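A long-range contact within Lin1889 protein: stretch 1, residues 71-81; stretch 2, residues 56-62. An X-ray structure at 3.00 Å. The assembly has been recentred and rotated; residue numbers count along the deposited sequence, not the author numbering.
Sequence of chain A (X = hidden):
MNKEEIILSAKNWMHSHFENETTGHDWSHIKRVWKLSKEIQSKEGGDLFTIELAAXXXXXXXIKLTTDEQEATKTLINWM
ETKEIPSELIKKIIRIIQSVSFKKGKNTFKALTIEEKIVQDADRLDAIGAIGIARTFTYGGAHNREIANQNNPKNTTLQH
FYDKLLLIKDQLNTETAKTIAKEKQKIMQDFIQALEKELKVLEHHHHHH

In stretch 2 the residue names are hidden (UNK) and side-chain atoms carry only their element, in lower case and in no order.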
# COMPACT_ATOMS: atom_id res chain seq x y z
N GLU A 71 19.83 -16.71 -21.30
CA GLU A 71 19.56 -18.14 -21.31
C GLU A 71 18.06 -18.35 -21.17
O GLU A 71 17.47 -19.21 -21.84
CB GLU A 71 20.30 -18.84 -20.15
CG GLU A 71 19.96 -20.32 -19.99
CD GLU A 71 20.69 -20.98 -18.83
OE1 GLU A 71 21.92 -21.18 -18.94
OE2 GLU A 71 20.04 -21.30 -17.81
N ALA A 72 17.44 -17.55 -20.30
CA ALA A 72 16.01 -17.62 -20.08
C ALA A 72 15.32 -17.49 -21.43
O ALA A 72 14.44 -18.29 -21.77
CB ALA A 72 15.57 -16.50 -19.15
N THR A 73 15.72 -16.49 -22.19
CA THR A 73 15.14 -16.26 -23.50
C THR A 73 15.31 -17.49 -24.37
O THR A 73 14.37 -17.94 -25.04
CB THR A 73 15.83 -15.10 -24.21
OG1 THR A 73 15.79 -13.95 -23.37
CG2 THR A 73 15.14 -14.80 -25.53
N LYS A 74 16.52 -18.04 -24.37
CA LYS A 74 16.79 -19.21 -25.18
C LYS A 74 15.95 -20.39 -24.69
O LYS A 74 15.60 -21.29 -25.46
CB LYS A 74 18.28 -19.53 -25.15
CG LYS A 74 18.74 -20.31 -26.38
CD LYS A 74 20.25 -20.44 -26.47
CE LYS A 74 20.94 -19.12 -26.77
NZ LYS A 74 22.38 -19.38 -27.08
N THR A 75 15.61 -20.39 -23.40
CA THR A 75 14.79 -21.47 -22.83
C THR A 75 13.37 -21.41 -23.38
O THR A 75 12.77 -22.44 -23.72
CB THR A 75 14.73 -21.36 -21.31
OG1 THR A 75 16.05 -21.50 -20.78
CG2 THR A 75 13.84 -22.45 -20.73
N LEU A 76 12.83 -20.20 -23.47
CA LEU A 76 11.49 -20.01 -24.00
C LEU A 76 11.46 -20.48 -25.45
O LEU A 76 10.62 -21.30 -25.84
CB LEU A 76 11.06 -18.54 -23.92
CG LEU A 76 10.68 -17.97 -22.54
CD1 LEU A 76 10.35 -16.49 -22.65
CD2 LEU A 76 9.50 -18.74 -21.99
N ILE A 77 12.39 -19.96 -26.26
CA ILE A 77 12.42 -20.35 -27.67
C ILE A 77 12.35 -21.87 -27.76
O ILE A 77 11.53 -22.43 -28.50
CB ILE A 77 13.69 -19.86 -28.37
CG1 ILE A 77 13.86 -18.36 -28.12
CG2 ILE A 77 13.57 -20.11 -29.86
CD1 ILE A 77 15.03 -17.73 -28.82
N ASN A 78 13.20 -22.53 -26.99
CA ASN A 78 13.23 -23.98 -26.96
C ASN A 78 11.86 -24.55 -26.68
O ASN A 78 11.31 -25.32 -27.47
CB ASN A 78 14.21 -24.45 -25.90
CG ASN A 78 15.33 -25.23 -26.48
OD1 ASN A 78 15.21 -26.44 -26.68
ND2 ASN A 78 16.43 -24.55 -26.79
N TRP A 79 11.30 -24.17 -25.54
CA TRP A 79 9.99 -24.64 -25.14
C TRP A 79 9.01 -24.39 -26.29
O TRP A 79 8.13 -25.21 -26.55
CB TRP A 79 9.52 -23.89 -23.89
CG TRP A 79 8.23 -24.40 -23.33
CD1 TRP A 79 8.07 -25.40 -22.42
CD2 TRP A 79 6.91 -23.98 -23.70
NE1 TRP A 79 6.73 -25.64 -22.21
CE2 TRP A 79 6.00 -24.78 -22.98
CE3 TRP A 79 6.41 -23.01 -24.58
CZ2 TRP A 79 4.61 -24.63 -23.12
CZ3 TRP A 79 5.04 -22.87 -24.71
CH2 TRP A 79 4.15 -23.67 -23.99
N MSE A 80 9.17 -23.28 -27.01
CA MSE A 80 8.26 -22.98 -28.10
C MSE A 80 8.50 -23.76 -29.39
O MSE A 80 7.54 -24.10 -30.11
CB MSE A 80 8.27 -21.49 -28.41
CG MSE A 80 7.62 -20.64 -27.35
SE MSE A 80 7.33 -18.85 -27.95
CE MSE A 80 8.99 -18.04 -27.41
N GLU A 81 9.76 -24.02 -29.71
CA GLU A 81 10.07 -24.78 -30.91
C GLU A 81 9.55 -26.18 -30.65
O GLU A 81 8.95 -26.81 -31.52
CB GLU A 81 11.57 -24.79 -31.18
CG GLU A 81 12.15 -23.40 -31.40
CD GLU A 81 13.63 -23.43 -31.73
OE1 GLU A 81 14.38 -24.14 -31.02
OE2 GLU A 81 14.06 -22.74 -32.69
N UNK A 56 2.05 -14.12 -21.00
CA UNK A 56 2.41 -15.09 -19.99
C UNK A 56 3.91 -15.22 -19.77
O UNK A 56 4.33 -15.61 -18.68
c UNK A 56 -0.10 -18.00 -20.37
c UNK A 56 -0.10 -16.12 -18.76
c UNK A 56 1.81 -16.45 -20.33
c UNK A 56 0.30 -16.56 -20.16
N UNK A 57 4.72 -14.91 -20.79
CA UNK A 57 6.18 -15.01 -20.65
C UNK A 57 6.85 -13.65 -20.49
O UNK A 57 8.07 -13.59 -20.34
c UNK A 57 5.93 -17.92 -21.07
c UNK A 57 6.35 -17.11 -22.12
c UNK A 57 5.50 -19.23 -21.31
c UNK A 57 6.32 -17.63 -23.41
c UNK A 57 6.82 -15.71 -21.87
c UNK A 57 5.88 -18.94 -23.66
c UNK A 57 5.47 -19.74 -22.61
N UNK A 58 6.08 -12.57 -20.52
CA UNK A 58 6.66 -11.23 -20.41
C UNK A 58 7.52 -11.05 -19.18
O UNK A 58 8.36 -10.15 -19.13
n UNK A 58 4.17 -10.83 -18.43
c UNK A 58 3.70 -10.30 -17.32
n UNK A 58 4.13 -9.05 -17.24
c UNK A 58 4.90 -8.78 -18.34
c UNK A 58 4.92 -9.89 -19.11
c UNK A 58 5.57 -10.16 -20.44
N UNK A 59 7.32 -11.91 -18.20
CA UNK A 59 8.04 -11.81 -16.94
C UNK A 59 8.80 -13.08 -16.61
O UNK A 59 8.58 -13.69 -15.56
c UNK A 59 7.06 -11.50 -15.82
o UNK A 59 8.69 -10.41 -14.50
c UNK A 59 7.51 -10.37 -14.94
o UNK A 59 6.69 -9.45 -14.70
N UNK A 60 9.70 -13.48 -17.49
CA UNK A 60 10.47 -14.69 -17.27
C UNK A 60 11.93 -14.37 -17.51
O UNK A 60 12.83 -15.04 -17.00
c UNK A 60 11.84 -17.38 -18.85
o UNK A 60 12.81 -20.64 -17.57
c UNK A 60 12.53 -18.57 -18.68
c UNK A 60 11.00 -19.20 -16.94
c UNK A 60 10.01 -15.77 -18.24
c UNK A 60 10.72 -17.08 -18.07
c UNK A 60 12.11 -19.47 -17.73
c UNK A 60 10.31 -18.01 -17.11
N UNK A 61 12.15 -13.32 -18.29
CA UNK A 61 13.49 -12.87 -18.63
C UNK A 61 14.15 -12.11 -17.48
O UNK A 61 14.43 -10.91 -17.59
c UNK A 61 13.41 -12.01 -19.90
o UNK A 61 12.68 -12.69 -20.91
N UNK A 62 14.39 -12.81 -16.37
CA UNK A 62 15.03 -12.23 -15.18
C UNK A 62 15.34 -13.29 -14.12
O UNK A 62 16.08 -14.24 -14.36
o UNK A 62 12.54 -11.66 -12.87
o UNK A 62 11.99 -12.08 -14.96
c UNK A 62 14.15 -11.14 -14.57
c UNK A 62 12.79 -11.67 -14.10

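Position 56 carries four side-chain carbons, forked at the second, with no heteroatom. The fork one bond past CB marks leucine rather than isoleucine, so this is Leu56. It is buried, yet stays out of reach of stretch 1.

Position 57 has one carbon followed by a ring of six carbons, without an oxygen. Its CA-to-CB bond points toward the helix of stretch 1, and the ring meets Leu76, Trp79 and selenomethionine Met80. An unsubstituted six-carbon ring is phenylalanine: Phe57. Leu76 CD2 sits over one face, 3.6 Å from the ring centroid of Phe57 and 15° off the normal, a CH-pi contact. The ring's edge turns toward the face of Trp79 in an offset edge-to-face pair, planes at 82°, with Phe57 CZ 3.8 Å from Trp79 CZ3.

Position 58 shows one carbon, then a five-membered ring of three carbons and two nitrogens. That is an imidazole, hence His58. Its CA-to-CB bond points away from stretch 1, and both ring nitrogens find hydrogen bonds outside the two stretches.

Position 59 has two carbons, the second bearing two oxygens. Two oxygens and no nitrogen make it a carboxylate, and the short chain makes it Asp59. It does not reach the helix.

At position 60, one carbon leads to a six-carbon ring bearing one oxygen, lying against Ala72, Thr75 and Leu76. The phenolic oxygen settles it: Tyr60. Leu76 CD2 lies over one ring face, Ala72 CB comes within 3.7 Å of Tyr60 CE2, and Tyr60 OH is 3.8 Å from Thr75 CG2, with no hydrogen bond to this helix.

Position 61 has one carbon and one oxygen, which is serine. The CA-to-CB bond of Ser61 points sideways, and Ser61 CA lies 4.2 Å from Ala72 CB.

Position 62 again has two carbons, the second carrying two oxygens: Asp62. Its CA-to-CB bond points away, while Asp62 N makes a weak hydrogen bond of 2.8 Å to Tyr60 O.

The contact works by apolar and aromatic packing, with no hydrogen bond crossing it. Leu76 is the pivot: its CD2 lies over a face of both Phe57 and Tyr60, so one branched side chain serves two aromatic rings. One turn earlier, Ala72 lies where the backbones are closest, Ala72 CA 5.6 Å from Ser61 CA; around the next turn, Trp79 and Met80 extend the packing around Phe57. The rule to read here is an aliphatic side chain shared by two rings, beside an alanine where the backbones draw near.

Stretch 2, residues 56-62: LFHDYSD
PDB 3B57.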